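Local coordinates for Lin2722 protein (Listeria innocua, PDB 3DS8), which is of unknown function but has an alpha/beta-hydrolase fold and a possible serine-hydrolase triad, and so is probably a hydrolase, at residues Q3-I9 against R59-F64. Coordinates in Å, arbitrary orientation, origin at the centre of the assembly. Residues are numbered along the deposited sequence.
Sequences QIPIILI and RPIIKF
This contact is a pairing of two parallel beta strands inside the central sheet of an alpha/beta-hydrolase fold. Strand 6-9 sits between strand 61-66 and strand 95-101, which leads to a probable nucleophile elbow. The axes of 6-9 and 61-64 approach to 4.6 Å, with a signed crossing angle of -21°. Ile6 pairs with Ile61, Ile7 with Ile62 and Leu8 with Lys63, all in extended conformation. Hydrogen bonds alternate between the two strands: Ile6 N to Pro60 O (2.9 Å), Ile62 N to Ile6 O (2.8 Å), Leu8 N to Ile62 O (2.9 Å) and Phe64 N to Leu8 O (3.0 Å). Ile7, Ile9, Ile62 and Phe64 share one face of the sheet. There, with Phe64 chi1 t, Ile7 CD1 meets Phe64 CD1 at 3.8 Å, and helix 73-91 covers both side chains. Ile6, Leu8, Ile61 and Lys63 lie on the other face, where Leu8 CD1 reaches Ile61 CG2 at 3.6 Å. Lys63 forms a salt bridge with Asp20. Just before strand 61-66, Arg59 has positive phi (43/56) and an m, m, m side chain. This folds its guanidinium back over Ile6, with Arg59 NH1 3.7 Å from Ile6 CG1. Asp97 and Glu240 form salt bridges with the same guanidinium. Arg59 NH1 also donates to Ile4 O at 2.8 Å. A water accepts from Ile4 N and Arg59 N, each at 3.2 Å.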
loop_
_atom_site.group_PDB
_atom_site.type_symbol
_atom_site.label_atom_id
_atom_site.label_comp_id
_atom_site.label_asym_id
_atom_site.label_seq_id
_atom_site.Cartn_x
_atom_site.Cartn_y
_atom_site.Cartn_z
ATOM N N GLN A 3 -0.163 -15.459 -13.205
ATOM C CA GLN A 3 0.627 -15.206 -11.990
ATOM C C GLN A 3 0.205 -13.881 -11.431
ATOM O O GLN A 3 -0.040 -12.936 -12.222
ATOM C CB GLN A 3 2.113 -15.099 -12.314
ATOM C CG GLN A 3 2.821 -16.425 -12.535
ATOM C CD GLN A 3 4.179 -16.236 -13.176
ATOM O OE1 GLN A 3 4.750 -15.154 -13.124
ATOM N NE2 GLN A 3 4.702 -17.288 -13.784
ATOM N N ILE A 4 0.131 -13.768 -10.104
ATOM C CA ILE A 4 -0.172 -12.478 -9.527
ATOM C C ILE A 4 1.022 -11.999 -8.698
ATOM O O ILE A 4 1.277 -12.517 -7.627
ATOM C CB ILE A 4 -1.471 -12.465 -8.700
ATOM C CG1 ILE A 4 -2.666 -12.910 -9.573
ATOM C CG2 ILE A 4 -1.726 -11.026 -8.193
ATOM C CD1 ILE A 4 -4.047 -12.769 -8.865
ATOM N N PRO A 5 1.756 -11.001 -9.219
ATOM C CA PRO A 5 2.903 -10.465 -8.500
ATOM C C PRO A 5 2.495 -9.645 -7.295
ATOM O O PRO A 5 1.354 -9.168 -7.203
ATOM C CB PRO A 5 3.621 -9.591 -9.536
ATOM C CG PRO A 5 2.555 -9.198 -10.469
ATOM C CD PRO A 5 1.550 -10.325 -10.506
ATOM N N ILE A 6 3.456 -9.450 -6.421
ATOM C CA ILE A 6 3.285 -8.584 -5.263
ATOM C C ILE A 6 4.333 -7.478 -5.349
ATOM O O ILE A 6 5.526 -7.752 -5.254
ATOM C CB ILE A 6 3.488 -9.358 -3.970
ATOM C CG1 ILE A 6 2.515 -10.564 -3.880
ATOM C CG2 ILE A 6 3.437 -8.333 -2.767
ATOM C CD1 ILE A 6 2.941 -11.575 -2.806
ATOM N N ILE A 7 3.891 -6.245 -5.590
ATOM C CA ILE A 7 4.798 -5.091 -5.644
ATOM C C ILE A 7 4.984 -4.513 -4.232
ATOM O O ILE A 7 4.011 -4.229 -3.519
ATOM C CB ILE A 7 4.343 -4.034 -6.641
ATOM C CG1 ILE A 7 5.426 -2.984 -6.862
ATOM C CG2 ILE A 7 3.129 -3.271 -6.226
ATOM C CD1 ILE A 7 5.268 -2.288 -8.165
ATOM N N LEU A 8 6.232 -4.329 -3.837
ATOM C CA LEU A 8 6.612 -3.736 -2.528
ATOM C C LEU A 8 7.177 -2.353 -2.776
ATOM O O LEU A 8 8.172 -2.164 -3.510
ATOM C CB LEU A 8 7.660 -4.576 -1.806
ATOM C CG LEU A 8 7.241 -6.034 -1.577
ATOM C CD1 LEU A 8 8.419 -6.801 -0.879
ATOM C CD2 LEU A 8 5.887 -6.166 -0.836
ATOM N N ILE A 9 6.572 -1.364 -2.118
ATOM C CA ILE A 9 6.939 0.045 -2.319
ATOM C C ILE A 9 7.312 0.705 -0.989
ATOM O O ILE A 9 6.518 0.689 -0.047
ATOM C CB ILE A 9 5.856 0.863 -3.028
ATOM C CG1 ILE A 9 5.470 0.194 -4.340
ATOM C CG2 ILE A 9 6.362 2.281 -3.264
ATOM C CD1 ILE A 9 4.496 0.977 -5.186
ATOM N N ARG A 59 3.791 -16.250 -6.904
ATOM C CA ARG A 59 3.602 -14.954 -6.242
ATOM C C ARG A 59 4.870 -14.099 -6.309
ATOM O O ARG A 59 5.385 -13.619 -5.300
ATOM C CB ARG A 59 3.135 -15.179 -4.782
ATOM C CG ARG A 59 1.850 -15.985 -4.727
ATOM C CD ARG A 59 0.690 -15.108 -5.126
ATOM N NE ARG A 59 0.243 -14.239 -4.026
ATOM C CZ ARG A 59 -0.277 -13.020 -4.157
ATOM N NH1 ARG A 59 -0.322 -12.387 -5.334
ATOM N NH2 ARG A 59 -0.714 -12.399 -3.077
ATOM N N PRO A 60 5.358 -13.860 -7.522
ATOM C CA PRO A 60 6.662 -13.211 -7.629
ATOM C C PRO A 60 6.634 -11.813 -7.025
ATOM O O PRO A 60 5.674 -11.072 -7.193
ATOM C CB PRO A 60 6.928 -13.186 -9.130
ATOM C CG PRO A 60 5.578 -13.240 -9.736
ATOM C CD PRO A 60 4.777 -14.131 -8.848
ATOM N N ILE A 61 7.686 -11.479 -6.302
ATOM C CA ILE A 61 7.825 -10.193 -5.652
ATOM C C ILE A 61 8.560 -9.187 -6.566
ATOM O O ILE A 61 9.623 -9.474 -7.151
ATOM C CB ILE A 61 8.524 -10.361 -4.290
ATOM C CG1 ILE A 61 7.600 -11.147 -3.339
ATOM C CG2 ILE A 61 8.931 -8.982 -3.678
ATOM C CD1 ILE A 61 8.284 -11.514 -2.047
ATOM N N ILE A 62 7.972 -8.010 -6.693
ATOM C CA ILE A 62 8.608 -6.893 -7.385
ATOM C C ILE A 62 9.044 -5.849 -6.354
ATOM O O ILE A 62 8.231 -5.117 -5.776
ATOM C CB ILE A 62 7.672 -6.264 -8.434
ATOM C CG1 ILE A 62 7.020 -7.344 -9.321
ATOM C CG2 ILE A 62 8.428 -5.126 -9.225
ATOM C CD1 ILE A 62 7.929 -8.223 -10.155
ATOM N N LYS A 63 10.332 -5.832 -6.077
ATOM C CA LYS A 63 10.900 -4.868 -5.149
ATOM C C LYS A 63 11.098 -3.572 -5.917
ATOM O O LYS A 63 11.948 -3.477 -6.785
ATOM C CB LYS A 63 12.220 -5.383 -4.585
ATOM C CG LYS A 63 12.062 -6.694 -3.844
ATOM C CD LYS A 63 13.362 -7.125 -3.153
ATOM C CE LYS A 63 13.192 -8.438 -2.451
ATOM N NZ LYS A 63 14.485 -8.899 -1.856
ATOM N N PHE A 64 10.321 -2.569 -5.567
ATOM C CA PHE A 64 10.282 -1.353 -6.374
ATOM C C PHE A 64 11.033 -0.193 -5.727
ATOM O O PHE A 64 10.936 0.019 -4.519
ATOM C CB PHE A 64 8.831 -0.962 -6.659
ATOM C CG PHE A 64 8.688 -0.082 -7.836
ATOM C CD1 PHE A 64 8.564 -0.627 -9.100
ATOM C CD2 PHE A 64 8.715 1.290 -7.694
ATOM C CE1 PHE A 64 8.466 0.170 -10.212
ATOM C CE2 PHE A 64 8.607 2.113 -8.806
ATOM C CZ PHE A 64 8.489 1.555 -10.075
HETATM O O HOH W 1 1.130 -16.465 -8.604
HETATM O O HOH W 2 10.450 -0.973 -2.028
#